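Local coordinates for DNA repair and recombination protein radB (Thermococcus kodakarensis, PDB 2CVH), which is probably involved in DNA repair and homologous recombination, binding DNA and hydrolysing ATP very weakly without promoting strand exchange, at residues 5-8 with 9-13; 26-29 with 30-33; 34-37 with 38-42; 196-199 with 200-203. All coordinates share one frame; numbering follows the deposited sequence.

Contact 1. Residues 5-8 with 9-13; sequences GTKS and LDSLL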
ATOM      1  N   GLY A   5       1.975   9.050  -9.931  1.00 13.52           N
ATOM      2  CA  GLY A   5       3.052   9.491 -10.790  1.00 19.17           C
ATOM      3  C   GLY A   5       3.051   8.705 -12.077  1.00 23.57           C
ATOM      4  O   GLY A   5       3.961   8.845 -12.886  1.00 25.28           O
ATOM      5  N   THR A   6       1.981   7.941 -12.286  1.00 22.53           N
ATOM      6  CA  THR A   6       1.810   7.111 -13.473  1.00 22.10           C
ATOM      7  C   THR A   6       0.446   7.419 -14.110  1.00 24.45           C
ATOM      8  O   THR A   6      -0.614   7.345 -13.455  1.00 22.12           O
ATOM      9  CB  THR A   6       1.879   5.647 -13.078  1.00 22.14           C
ATOM     10  OG1 THR A   6       3.023   5.456 -12.234  1.00 25.95           O
ATOM     11  CG2 THR A   6       2.018   4.774 -14.286  1.00 21.35           C
ATOM     12  N   LYS A   7       0.486   7.792 -15.384  1.00 19.59           N
ATOM     13  CA  LYS A   7      -0.704   8.145 -16.149  1.00 20.72           C
ATOM     14  C   LYS A   7      -1.762   7.021 -16.174  1.00 19.19           C
ATOM     15  O   LYS A   7      -2.947   7.268 -16.013  1.00 20.94           O
ATOM     16  CB  LYS A   7      -0.256   8.519 -17.561  1.00 23.79           C
ATOM     17  CG  LYS A   7      -1.076   9.547 -18.260  1.00 30.50           C
ATOM     18  CD  LYS A   7      -2.199   8.939 -19.057  1.00 36.38           C
ATOM     19  CE  LYS A   7      -3.025  10.023 -19.740  1.00 38.26           C
ATOM     20  NZ  LYS A   7      -4.137   9.410 -20.514  1.00 43.01           N
ATOM     21  N   SER A   8      -1.332   5.782 -16.339  1.00 13.39           N
ATOM     22  CA  SER A   8      -2.270   4.685 -16.398  1.00 16.53           C
ATOM     23  C   SER A   8      -2.896   4.375 -15.055  1.00 18.68           C
ATOM     24  O   SER A   8      -4.099   4.156 -14.969  1.00 23.12           O
ATOM     25  CB  SER A   8      -1.614   3.423 -16.983  1.00 16.87           C
ATOM     26  OG  SER A   8      -0.529   2.940 -16.201  1.00 17.08           O
ATOM     27  N   LEU A   9      -2.064   4.286 -14.020  1.00 16.24           N
ATOM     28  CA  LEU A   9      -2.534   3.986 -12.673  1.00 15.43           C
ATOM     29  C   LEU A   9      -3.493   5.078 -12.174  1.00 13.58           C
ATOM     30  O   LEU A   9      -4.477   4.784 -11.523  1.00 15.40           O
ATOM     31  CB  LEU A   9      -1.338   3.771 -11.720  1.00 15.10           C
ATOM     32  CG  LEU A   9      -0.505   2.487 -11.916  1.00 14.05           C
ATOM     33  CD1 LEU A   9       0.772   2.466 -11.089  1.00  7.89           C
ATOM     34  CD2 LEU A   9      -1.345   1.281 -11.521  1.00 13.91           C
ATOM     35  N   ASP A  10      -3.234   6.323 -12.548  1.00 15.49           N
ATOM     36  CA  ASP A  10      -4.071   7.446 -12.154  1.00 14.63           C
ATOM     37  C   ASP A  10      -5.384   7.408 -12.903  1.00 16.91           C
ATOM     38  O   ASP A  10      -6.405   7.767 -12.338  1.00 17.13           O
ATOM     39  CB  ASP A  10      -3.369   8.795 -12.405  1.00 11.46           C
ATOM     40  CG  ASP A  10      -2.290   9.108 -11.366  1.00 12.25           C
ATOM     41  OD1 ASP A  10      -2.147   8.350 -10.379  1.00 13.90           O
ATOM     42  OD2 ASP A  10      -1.555  10.098 -11.559  1.00 14.91           O
ATOM     43  N   SER A  11      -5.340   7.030 -14.186  1.00 16.72           N
ATOM     44  CA  SER A  11      -6.540   6.900 -15.025  1.00 17.03           C
ATOM     45  C   SER A  11      -7.420   5.808 -14.423  1.00 17.09           C
ATOM     46  O   SER A  11      -8.614   6.007 -14.214  1.00 23.09           O
ATOM     47  CB  SER A  11      -6.180   6.500 -16.464  1.00 14.26           C
ATOM     48  OG  SER A  11      -5.523   7.553 -17.130  1.00 21.33           O
ATOM     49  N   LEU A  12      -6.830   4.647 -14.172  1.00 10.96           N
ATOM     50  CA  LEU A  12      -7.541   3.540 -13.559  1.00 12.40           C
ATOM     51  C   LEU A  12      -8.205   3.953 -12.214  1.00 20.15           C
ATOM     52  O   LEU A  12      -9.356   3.604 -11.928  1.00 23.33           O
ATOM     53  CB  LEU A  12      -6.564   2.404 -13.290  1.00  6.52           C
ATOM     54  CG  LEU A  12      -7.180   1.156 -12.658  1.00  6.71           C
ATOM     55  CD1 LEU A  12      -8.138   0.558 -13.631  1.00  2.00           C
ATOM     56  CD2 LEU A  12      -6.127   0.141 -12.220  1.00  4.07           C
ATOM     57  N   LEU A  13      -7.464   4.692 -11.395  1.00 18.68           N
ATOM     58  CA  LEU A  13      -7.929   5.105 -10.078  1.00 18.31           C
ATOM     59  C   LEU A  13      -8.730   6.404  -9.979  1.00 18.94           C
ATOM     60  O   LEU A  13      -9.057   6.827  -8.874  1.00 25.01           O
ATOM     61  CB  LEU A  13      -6.729   5.185  -9.117  1.00 12.66           C
ATOM     62  CG  LEU A  13      -6.033   3.900  -8.712  1.00 11.75           C
ATOM     63  CD1 LEU A  13      -4.699   4.225  -8.069  1.00 12.49           C
ATOM     64  CD2 LEU A  13      -6.948   3.095  -7.781  1.00 11.44           C
TER
HETATM   65  O   HOH W   1      -4.096   6.538 -19.482  1.00 14.15           O
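The first turn of the short helix 7-12 starts at Thr6, which holds the N-cap position and whose carbonyl O accepts from Asp10 N at 3.0 Å. The threonine side chain makes no capping bond; it lies obliquely across Leu9, with Thr6 CB 3.9 Å from Leu9 CD1, and both residues also meet Ile216 of strand 215-218. The leading amides of the helix are taken by one carboxylate: Lys7 N and Ser8 N donate to the two oxygens of Asp218.

Lys7 O is gripped twice by one residue. Ser11 N reaches it at 3.0 Å in the ordinary helical manner, and Ser11 OG, 2.8 Å from Lys7 O, arrives from the opposite face of the carbonyl plane. Serine suits this site because chi1 of -69° sets OG beside its own backbone N, within range of the carbonyl one turn back. A water then joins the two side chains, giving a proton to Ser11 OG (2.9 Å) and accepting from Lys7 NZ.

Asp10 turns back to the chain before the helix, its oxygens held by Ser3 OG and Thr4 OG1, while Ser8 OG donates to Tyr208 O. This is a short amphipathic helix, with Leu9 and Leu12 packed on Ala207 of the sheet and Lys7 and Ser11 exposed; its first amides are bound by Asp218, as helix N-termini commonly are by acidic groups.

Contact 2. Residues 26-29 with 30-33; sequences YGPY and ASGK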
ATOM      1  N   TYR A  26      -2.205  -5.404  -3.327  1.00 18.89           N
ATOM      2  CA  TYR A  26      -1.580  -6.677  -3.045  1.00 18.34           C
ATOM      3  C   TYR A  26      -1.006  -7.363  -4.302  1.00 17.13           C
ATOM      4  O   TYR A  26      -1.421  -7.092  -5.431  1.00 17.18           O
ATOM      5  CB  TYR A  26      -2.562  -7.576  -2.277  1.00 20.17           C
ATOM      6  CG  TYR A  26      -3.664  -8.174  -3.126  1.00 21.06           C
ATOM      7  CD1 TYR A  26      -4.824  -7.463  -3.408  1.00 19.95           C
ATOM      8  CD2 TYR A  26      -3.511  -9.440  -3.686  1.00 24.08           C
ATOM      9  CE1 TYR A  26      -5.796  -7.987  -4.228  1.00 21.18           C
ATOM     10  CE2 TYR A  26      -4.471  -9.979  -4.504  1.00 24.70           C
ATOM     11  CZ  TYR A  26      -5.608  -9.249  -4.774  1.00 25.94           C
ATOM     12  OH  TYR A  26      -6.536  -9.788  -5.613  1.00 23.83           O
ATOM     13  N   GLY A  27      -0.062  -8.266  -4.078  1.00 20.11           N
ATOM     14  CA  GLY A  27       0.584  -8.978  -5.162  1.00 20.81           C
ATOM     15  C   GLY A  27       1.852  -9.615  -4.630  1.00 19.79           C
ATOM     16  O   GLY A  27       2.164  -9.450  -3.452  1.00 18.31           O
ATOM     17  N   PRO A  28       2.596 -10.367  -5.460  1.00 23.01           N
ATOM     18  CA  PRO A  28       3.841 -11.031  -5.059  1.00 24.57           C
ATOM     19  C   PRO A  28       5.012 -10.050  -4.925  1.00 24.04           C
ATOM     20  O   PRO A  28       4.874  -8.855  -5.219  1.00 22.69           O
ATOM     21  CB  PRO A  28       4.069 -12.019  -6.200  1.00 25.40           C
ATOM     22  CG  PRO A  28       3.577 -11.269  -7.378  1.00 24.63           C
ATOM     23  CD  PRO A  28       2.298 -10.612  -6.883  1.00 24.10           C
ATOM     24  N   TYR A  29       6.156 -10.534  -4.461  1.00 24.08           N
ATOM     25  CA  TYR A  29       7.305  -9.645  -4.323  1.00 28.01           C
ATOM     26  C   TYR A  29       7.729  -9.183  -5.701  1.00 25.01           C
ATOM     27  O   TYR A  29       7.528  -9.891  -6.682  1.00 29.87           O
ATOM     28  CB  TYR A  29       8.446 -10.337  -3.580  1.00 32.51           C
ATOM     29  CG  TYR A  29       8.060 -10.631  -2.155  1.00 37.18           C
ATOM     30  CD1 TYR A  29       7.546 -11.876  -1.797  1.00 40.62           C
ATOM     31  CD2 TYR A  29       8.166  -9.651  -1.166  1.00 38.39           C
ATOM     32  CE1 TYR A  29       7.149 -12.147  -0.488  1.00 40.52           C
ATOM     33  CE2 TYR A  29       7.769  -9.910   0.145  1.00 39.37           C
ATOM     34  CZ  TYR A  29       7.263 -11.160   0.476  1.00 39.81           C
ATOM     35  OH  TYR A  29       6.883 -11.438   1.769  1.00 43.86           O
ATOM     36  N   ALA A  30       8.248  -7.967  -5.785  1.00 22.48           N
ATOM     37  CA  ALA A  30       8.658  -7.394  -7.064  1.00 21.22           C
ATOM     38  C   ALA A  30       7.459  -7.158  -7.990  1.00 21.87           C
ATOM     39  O   ALA A  30       7.635  -6.834  -9.171  1.00 20.28           O
ATOM     40  CB  ALA A  30       9.705  -8.269  -7.744  1.00 24.60           C
ATOM     41  N   SER A  31       6.241  -7.278  -7.447  1.00 20.97           N
ATOM     42  CA  SER A  31       5.024  -7.037  -8.235  1.00 18.16           C
ATOM     43  C   SER A  31       4.945  -5.538  -8.444  1.00 16.81           C
ATOM     44  O   SER A  31       4.250  -5.066  -9.348  1.00 18.43           O
ATOM     45  CB  SER A  31       3.765  -7.523  -7.498  1.00 17.51           C
ATOM     46  OG  SER A  31       3.540  -6.824  -6.265  1.00 13.27           O
ATOM     47  N   GLY A  32       5.634  -4.789  -7.571  1.00 14.24           N
ATOM     48  CA  GLY A  32       5.652  -3.341  -7.679  1.00 11.18           C
ATOM     49  C   GLY A  32       4.811  -2.627  -6.635  1.00 12.75           C
ATOM     50  O   GLY A  32       4.654  -1.407  -6.712  1.00 16.15           O
ATOM     51  N   LYS A  33       4.270  -3.356  -5.658  1.00 15.38           N
ATOM     52  CA  LYS A  33       3.433  -2.738  -4.628  1.00 17.27           C
ATOM     53  C   LYS A  33       4.202  -1.753  -3.736  1.00 18.35           C
ATOM     54  O   LYS A  33       3.761  -0.614  -3.536  1.00 19.16           O
ATOM     55  CB  LYS A  33       2.674  -3.784  -3.826  1.00 11.55           C
ATOM     56  CG  LYS A  33       3.494  -4.825  -3.158  1.00 17.30           C
ATOM     57  CD  LYS A  33       2.580  -5.911  -2.608  1.00 17.11           C
ATOM     58  CE  LYS A  33       3.285  -6.755  -1.570  1.00 18.69           C
ATOM     59  NZ  LYS A  33       4.336  -7.646  -2.107  1.00 21.48           N
TER
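Lys33 curls back over Gly27 and Pro28 in the P-loop, or Walker A motif, which runs from strand 22-26 into helix 33-44 and is predicted to bind ATP. Its NZ donates to Gly27 O at 3.1 Å, approaching from above the carbonyl plane, 46° out of it. A second, weak hydrogen bond leads from Lys33 NZ to Pro28 O at 3.4 Å, though the position of that oxygen is less certain than the rest, and Gln154 OE1 supplies a further acceptor from a neighbouring loop. The Tyr29 ring adds a cation-pi interaction, its centroid 4.8 Å from Lys33 NZ. With an alanine here, Gly27 O and Gln154 OE1 would probably lose this donor and the Tyr29 ring its cation.

Pro28 to Ser31 form a type II beta turn. Ser31 N and Ser31 OG both point to the same Pro28 O, at 3.1 and 2.6 Å, with the same caution. Ala30 has the positive phi that the third place of such a turn needs, and Ala30 O accepts from Arg191 NH2. Outside the loop proper, Tyr26 OH is paired with Glu196 OE1. Glycine suits position 27 because a CB there would run into Ser31 OG, and it suits position 32 because a CB would jam against the preceding carbonyl. With chi1 at 57° and a last bend at chi4 of -71°, the lysine chain doubles back above the loop instead of running away along the helix, which brings Lys33 CE to 3.5 Å from Gly27 O.

Contact 3. Residues 34-37 with 38-42; sequences TTLA and LQTGL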
ATOM      1  N   THR A  34       5.380  -2.162  -3.273  1.00 17.33           N
ATOM      2  CA  THR A  34       6.239  -1.301  -2.468  1.00 22.94           C
ATOM      3  C   THR A  34       6.751  -0.089  -3.287  1.00 21.22           C
ATOM      4  O   THR A  34       6.732   1.063  -2.822  1.00 16.58           O
ATOM      5  CB  THR A  34       7.422  -2.107  -1.919  1.00 27.95           C
ATOM      6  OG1 THR A  34       6.911  -3.262  -1.224  1.00 27.72           O
ATOM      7  CG2 THR A  34       8.262  -1.240  -0.951  1.00 31.81           C
ATOM      8  N   THR A  35       7.158  -0.333  -4.526  1.00 16.82           N
ATOM      9  CA  THR A  35       7.627   0.767  -5.348  1.00 19.16           C
ATOM     10  C   THR A  35       6.494   1.757  -5.558  1.00 17.96           C
ATOM     11  O   THR A  35       6.715   2.961  -5.562  1.00 18.35           O
ATOM     12  CB  THR A  35       8.198   0.276  -6.720  1.00 21.11           C
ATOM     13  OG1 THR A  35       9.173  -0.741  -6.480  1.00 25.67           O
ATOM     14  CG2 THR A  35       8.883   1.423  -7.490  1.00 15.73           C
ATOM     15  N   LEU A  36       5.273   1.252  -5.711  1.00 20.47           N
ATOM     16  CA  LEU A  36       4.112   2.117  -5.919  1.00 16.26           C
ATOM     17  C   LEU A  36       3.945   2.987  -4.662  1.00 15.08           C
ATOM     18  O   LEU A  36       3.738   4.207  -4.747  1.00 15.36           O
ATOM     19  CB  LEU A  36       2.852   1.268  -6.124  1.00 16.84           C
ATOM     20  CG  LEU A  36       1.723   1.734  -7.050  1.00 19.12           C
ATOM     21  CD1 LEU A  36       0.406   1.150  -6.528  1.00 16.20           C
ATOM     22  CD2 LEU A  36       1.629   3.252  -7.166  1.00 14.57           C
ATOM     23  N   ALA A  37       4.031   2.346  -3.504  1.00 11.88           N
ATOM     24  CA  ALA A  37       3.912   3.043  -2.229  1.00 17.76           C
ATOM     25  C   ALA A  37       4.975   4.140  -2.125  1.00 17.74           C
ATOM     26  O   ALA A  37       4.645   5.304  -1.842  1.00 17.20           O
ATOM     27  CB  ALA A  37       4.063   2.046  -1.076  1.00 16.12           C
ATOM     28  N   LEU A  38       6.227   3.769  -2.414  1.00 17.36           N
ATOM     29  CA  LEU A  38       7.368   4.692  -2.374  1.00 16.00           C
ATOM     30  C   LEU A  38       7.163   5.894  -3.289  1.00 15.69           C
ATOM     31  O   LEU A  38       7.399   7.036  -2.893  1.00 14.15           O
ATOM     32  CB  LEU A  38       8.674   3.979  -2.785  1.00 21.83           C
ATOM     33  CG  LEU A  38       9.662   3.272  -1.837  1.00 23.26           C
ATOM     34  CD1 LEU A  38      10.899   2.769  -2.620  1.00 17.17           C
ATOM     35  CD2 LEU A  38      10.138   4.225  -0.769  1.00 27.96           C
ATOM     36  N   GLN A  39       6.710   5.630  -4.513  1.00 11.96           N
ATOM     37  CA  GLN A  39       6.487   6.668  -5.488  1.00  9.75           C
ATOM     38  C   GLN A  39       5.347   7.596  -5.140  1.00 14.28           C
ATOM     39  O   GLN A  39       5.442   8.808  -5.361  1.00 16.89           O
ATOM     40  CB  GLN A  39       6.263   6.049  -6.862  1.00 10.99           C
ATOM     41  CG  GLN A  39       6.016   7.054  -7.978  1.00  9.26           C
ATOM     42  CD  GLN A  39       6.419   6.506  -9.344  1.00 16.59           C
ATOM     43  OE1 GLN A  39       5.685   6.624 -10.332  1.00 17.13           O
ATOM     44  NE2 GLN A  39       7.612   5.934  -9.408  1.00 11.29           N
ATOM     45  N   THR A  40       4.250   7.038  -4.641  1.00 16.99           N
ATOM     46  CA  THR A  40       3.117   7.870  -4.257  1.00 17.50           C
ATOM     47  C   THR A  40       3.576   8.785  -3.104  1.00 14.49           C
ATOM     48  O   THR A  40       3.398   9.993  -3.165  1.00 13.10           O
ATOM     49  CB  THR A  40       1.915   7.004  -3.832  1.00 17.97           C
ATOM     50  OG1 THR A  40       1.589   6.121  -4.908  1.00 18.73           O
ATOM     51  CG2 THR A  40       0.693   7.877  -3.514  1.00 16.00           C
ATOM     52  N   GLY A  41       4.233   8.199  -2.103  1.00 15.98           N
ATOM     53  CA  GLY A  41       4.741   8.972  -0.980  1.00 20.30           C
ATOM     54  C   GLY A  41       5.728  10.038  -1.434  1.00 20.10           C
ATOM     55  O   GLY A  41       5.592  11.220  -1.122  1.00 17.91           O
ATOM     56  N   LEU A  42       6.691   9.629  -2.244  1.00 19.95           N
ATOM     57  CA  LEU A  42       7.697  10.541  -2.759  1.00 18.66           C
ATOM     58  C   LEU A  42       7.108  11.780  -3.460  1.00 22.29           C
ATOM     59  O   LEU A  42       7.477  12.917  -3.155  1.00 25.55           O
ATOM     60  CB  LEU A  42       8.646   9.759  -3.681  1.00 21.53           C
ATOM     61  CG  LEU A  42       9.912  10.327  -4.342  1.00 24.40           C
ATOM     62  CD1 LEU A  42       9.632  10.690  -5.766  1.00 20.70           C
ATOM     63  CD2 LEU A  42      10.507  11.501  -3.540  1.00 24.01           C
TER
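The flat group at the centre of this contact is the peptide carbonyl of Leu36, to which Thr40 donates twice. Thr40 N comes at 2.9 Å, tilted 20° from the carbonyl plane, as is usual in a helix; Thr40 OG1, also 2.9 Å from Leu36 O, stands further out, 39° above that plane. The hydroxyl gets there because chi1 of -57° holds OG1 beside the backbone N of Thr40 and places CG2 anti to that nitrogen. A buried hydroxyl is thus given an acceptor without leaving its own helix, which probably helps a threonine to fit a buried place. The side chains of Leu36 and Thr40 run side by side, with Leu36 CD2 3.7 Å from Thr40 OG1.

Ordinary helical bonds complete the frame: Leu38 N to Thr34 O at 2.8 Å, Gln39 N to Thr35 O, and Gly41 N to Ala37 O. Leu38 CB rests against the carbonyl oxygens of the preceding turn, 3.5 Å from Thr34 O.

These residues are part of helix 33-44, which follows the P-loop, and Thr34 belongs to the predicted ATP site. The sides of the helix are divided among different partners. Ala37 and Thr40 settle on Val110 and Leu108 of strand 106-112 of the sheet, small residues suiting a close approach to it. Leu38 inserts toward Leu62 and Met65 of helix 59-67, while Leu36 and Gln39 meet Ile216 of strand 215-218.

Contact 4. Residues 196-199 with 200-203; sequences ERHR and FRPE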
ATOM      1  N   GLU A 196      -9.816  -4.320  -8.630  1.00 17.41           N
ATOM      2  CA  GLU A 196     -10.807  -5.308  -8.246  1.00 24.71           C
ATOM      3  C   GLU A 196     -11.961  -4.739  -7.464  1.00 27.21           C
ATOM      4  O   GLU A 196     -13.054  -5.312  -7.432  1.00 30.02           O
ATOM      5  CB  GLU A 196     -10.146  -6.386  -7.415  1.00 21.58           C
ATOM      6  CG  GLU A 196      -8.980  -6.956  -8.109  1.00 25.93           C
ATOM      7  CD  GLU A 196      -8.597  -8.248  -7.519  1.00 29.61           C
ATOM      8  OE1 GLU A 196      -8.467  -8.303  -6.278  1.00 30.95           O
ATOM      9  OE2 GLU A 196      -8.472  -9.214  -8.297  1.00 32.58           O
ATOM     10  N   ARG A 197     -11.723  -3.613  -6.817  1.00 24.81           N
ATOM     11  CA  ARG A 197     -12.762  -3.026  -6.031  1.00 22.10           C
ATOM     12  C   ARG A 197     -12.498  -1.558  -5.905  1.00 25.00           C
ATOM     13  O   ARG A 197     -11.359  -1.119  -5.683  1.00 23.74           O
ATOM     14  CB  ARG A 197     -12.799  -3.696  -4.659  1.00 24.45           C
ATOM     15  CG  ARG A 197     -13.912  -3.181  -3.771  1.00 31.68           C
ATOM     16  CD  ARG A 197     -14.528  -4.313  -2.991  1.00 34.32           C
ATOM     17  NE  ARG A 197     -13.854  -4.577  -1.733  1.00 37.59           N
ATOM     18  CZ  ARG A 197     -13.821  -5.766  -1.138  1.00 40.16           C
ATOM     19  NH1 ARG A 197     -14.410  -6.824  -1.681  1.00 39.14           N
ATOM     20  NH2 ARG A 197     -13.241  -5.886   0.036  1.00 37.83           N
ATOM     21  N   HIS A 198     -13.541  -0.783  -6.135  1.00 19.49           N
ATOM     22  CA  HIS A 198     -13.415   0.640  -6.009  1.00 20.78           C
ATOM     23  C   HIS A 198     -14.784   1.182  -5.766  1.00 22.41           C
ATOM     24  O   HIS A 198     -15.790   0.559  -6.110  1.00 23.29           O
ATOM     25  CB  HIS A 198     -12.821   1.267  -7.252  1.00 22.74           C
ATOM     26  CG  HIS A 198     -12.226   2.618  -7.010  1.00 23.75           C
ATOM     27  ND1 HIS A 198     -12.929   3.793  -7.188  1.00 20.51           N
ATOM     28  CD2 HIS A 198     -10.984   2.978  -6.608  1.00 20.44           C
ATOM     29  CE1 HIS A 198     -12.147   4.818  -6.913  1.00 16.67           C
ATOM     30  NE2 HIS A 198     -10.963   4.351  -6.557  1.00 23.27           N
ATOM     31  N   ARG A 199     -14.810   2.381  -5.225  1.00 23.62           N
ATOM     32  CA  ARG A 199     -16.052   3.021  -4.880  1.00 28.48           C
ATOM     33  C   ARG A 199     -16.830   3.627  -6.027  1.00 26.97           C
ATOM     34  O   ARG A 199     -18.058   3.662  -5.982  1.00 26.95           O
ATOM     35  CB  ARG A 199     -15.786   4.054  -3.787  1.00 29.39           C
ATOM     36  CG  ARG A 199     -15.290   3.415  -2.490  1.00 35.04           C
ATOM     37  CD  ARG A 199     -13.933   3.949  -2.080  1.00 36.83           C
ATOM     38  NE  ARG A 199     -13.916   5.406  -2.050  1.00 40.89           N
ATOM     39  CZ  ARG A 199     -13.198   6.159  -2.870  1.00 40.19           C
ATOM     40  NH1 ARG A 199     -12.428   5.589  -3.792  1.00 33.18           N
ATOM     41  NH2 ARG A 199     -13.265   7.482  -2.772  1.00 42.79           N
ATOM     42  N   PHE A 200     -16.137   4.130  -7.040  1.00 23.13           N
ATOM     43  CA  PHE A 200     -16.843   4.745  -8.150  1.00 26.58           C
ATOM     44  C   PHE A 200     -16.261   4.416  -9.520  1.00 25.82           C
ATOM     45  O   PHE A 200     -16.962   4.499 -10.520  1.00 26.55           O
ATOM     46  CB  PHE A 200     -16.946   6.266  -7.946  1.00 31.48           C
ATOM     47  CG  PHE A 200     -15.627   6.997  -8.069  1.00 38.75           C
ATOM     48  CD1 PHE A 200     -15.217   7.522  -9.298  1.00 40.03           C
ATOM     49  CD2 PHE A 200     -14.776   7.128  -6.972  1.00 39.11           C
ATOM     50  CE1 PHE A 200     -13.978   8.160  -9.435  1.00 39.25           C
ATOM     51  CE2 PHE A 200     -13.531   7.768  -7.105  1.00 40.01           C
ATOM     52  CZ  PHE A 200     -13.134   8.279  -8.339  1.00 36.42           C
ATOM     53  N   ARG A 201     -14.982   4.059  -9.574  1.00 21.10           N
ATOM     54  CA  ARG A 201     -14.340   3.733 -10.844  1.00 17.84           C
ATOM     55  C   ARG A 201     -14.763   2.340 -11.261  1.00 18.16           C
ATOM     56  O   ARG A 201     -14.924   1.464 -10.399  1.00 15.68           O
ATOM     57  CB  ARG A 201     -12.813   3.732 -10.686  1.00 19.59           C
ATOM     58  CG  ARG A 201     -12.145   5.117 -10.670  1.00 18.92           C
ATOM     59  CD  ARG A 201     -12.299   5.794 -12.002  1.00 20.38           C
ATOM     60  NE  ARG A 201     -11.672   5.031 -13.074  1.00 21.66           N
ATOM     61  CZ  ARG A 201     -11.979   5.146 -14.364  1.00 20.00           C
ATOM     62  NH1 ARG A 201     -12.925   5.988 -14.765  1.00 15.66           N
ATOM     63  NH2 ARG A 201     -11.277   4.466 -15.266  1.00 25.92           N
ATOM     64  N   PRO A 202     -14.970   2.109 -12.581  1.00 18.25           N
ATOM     65  CA  PRO A 202     -15.367   0.771 -13.043  1.00 15.00           C
ATOM     66  C   PRO A 202     -14.360  -0.281 -12.574  1.00 15.84           C
ATOM     67  O   PRO A 202     -13.147  -0.087 -12.640  1.00 16.77           O
ATOM     68  CB  PRO A 202     -15.358   0.922 -14.561  1.00 16.42           C
ATOM     69  CG  PRO A 202     -15.825   2.317 -14.750  1.00 13.77           C
ATOM     70  CD  PRO A 202     -15.036   3.084 -13.691  1.00 14.78           C
ATOM     71  N   GLU A 203     -14.884  -1.380 -12.053  1.00 15.55           N
ATOM     72  CA  GLU A 203     -14.081  -2.458 -11.541  1.00 15.94           C
ATOM     73  C   GLU A 203     -13.706  -3.440 -12.636  1.00 16.84           C
ATOM     74  O   GLU A 203     -14.385  -3.533 -13.657  1.00 18.08           O
ATOM     75  CB  GLU A 203     -14.824  -3.131 -10.394  1.00 14.00           C
ATOM     76  CG  GLU A 203     -15.112  -2.158  -9.258  1.00 16.69           C
ATOM     77  CD  GLU A 203     -15.808  -2.796  -8.072  1.00 20.35           C
ATOM     78  OE1 GLU A 203     -16.011  -2.108  -7.056  1.00 24.80           O
ATOM     79  OE2 GLU A 203     -16.155  -3.988  -8.135  1.00 31.27           O
TER
HETATM   80  O   HOH W   2     -17.096   1.193  -8.591  1.00 27.16           O
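Phe200 meets His198 within the turn that leaves strand 190-197. Phe200 N donates almost straight to His198 ND1 at 3.2 Å, and the edge of the imidazole is directed toward the face of the phenyl ring in an offset edge-to-face pair, the centroids 4.9 Å apart and the planes at 71°. Arg201 follows with a second amide bond, Arg201 N to His198 ND1 at 3.2 Å, and lays its CG over a face of the imidazole, 4.1 Å from the centroid, in a CH-pi contact. The rest of the side chain continues to helix 7-12, where Arg201 NE donates to Leu12 O.

Two N-H groups pointing at ND1 mean that this nitrogen serves as an acceptor, so the histidine is probably not protonated there; a ring with an acceptor nitrogen at this place suits the turn. A leucine in place of His198 would probably leave the amides of Phe200 and Arg201 without their shared acceptor and the phenyl ring without its aromatic mate.

Beyond Pro202, Glu203 stretches back toward the strand, and its OE1 accepts a hydrogen bond from His198 N at 3.0 Å, nearly linear at 173° but from above the carboxylate plane. On the strand, Glu196 and Arg197 form a classic beta bulge facing Ile179, and Arg199 reaches a salt bridge with Asp178. The reversal, with its two halves running 168° apart, is typical of the connection in a beta hairpin, here between antiparallel strands 190-197 and 206-212.

Overall arrangement
Contacts 2 and 3 are consecutive along the chain, joining P-loop to helix, but differ in character: contact 3 is buried and rests on helical backbone bonds and aliphatic packing, whereas contact 2 is partly buried and gathers polar groups around one lysine. Contact 1, also partly buried, is another helical turn, and touches contact 3 through Leu9 and Leu36. Contact 4 lies at the surface, its centre about 17 Å from the centre of the chain, and relies on rings, a carboxylate and an imidazole acceptor. It is not isolated, however, since side-chain hydrogen bonds tie it both to the helix of contact 1 and to the start of contact 2.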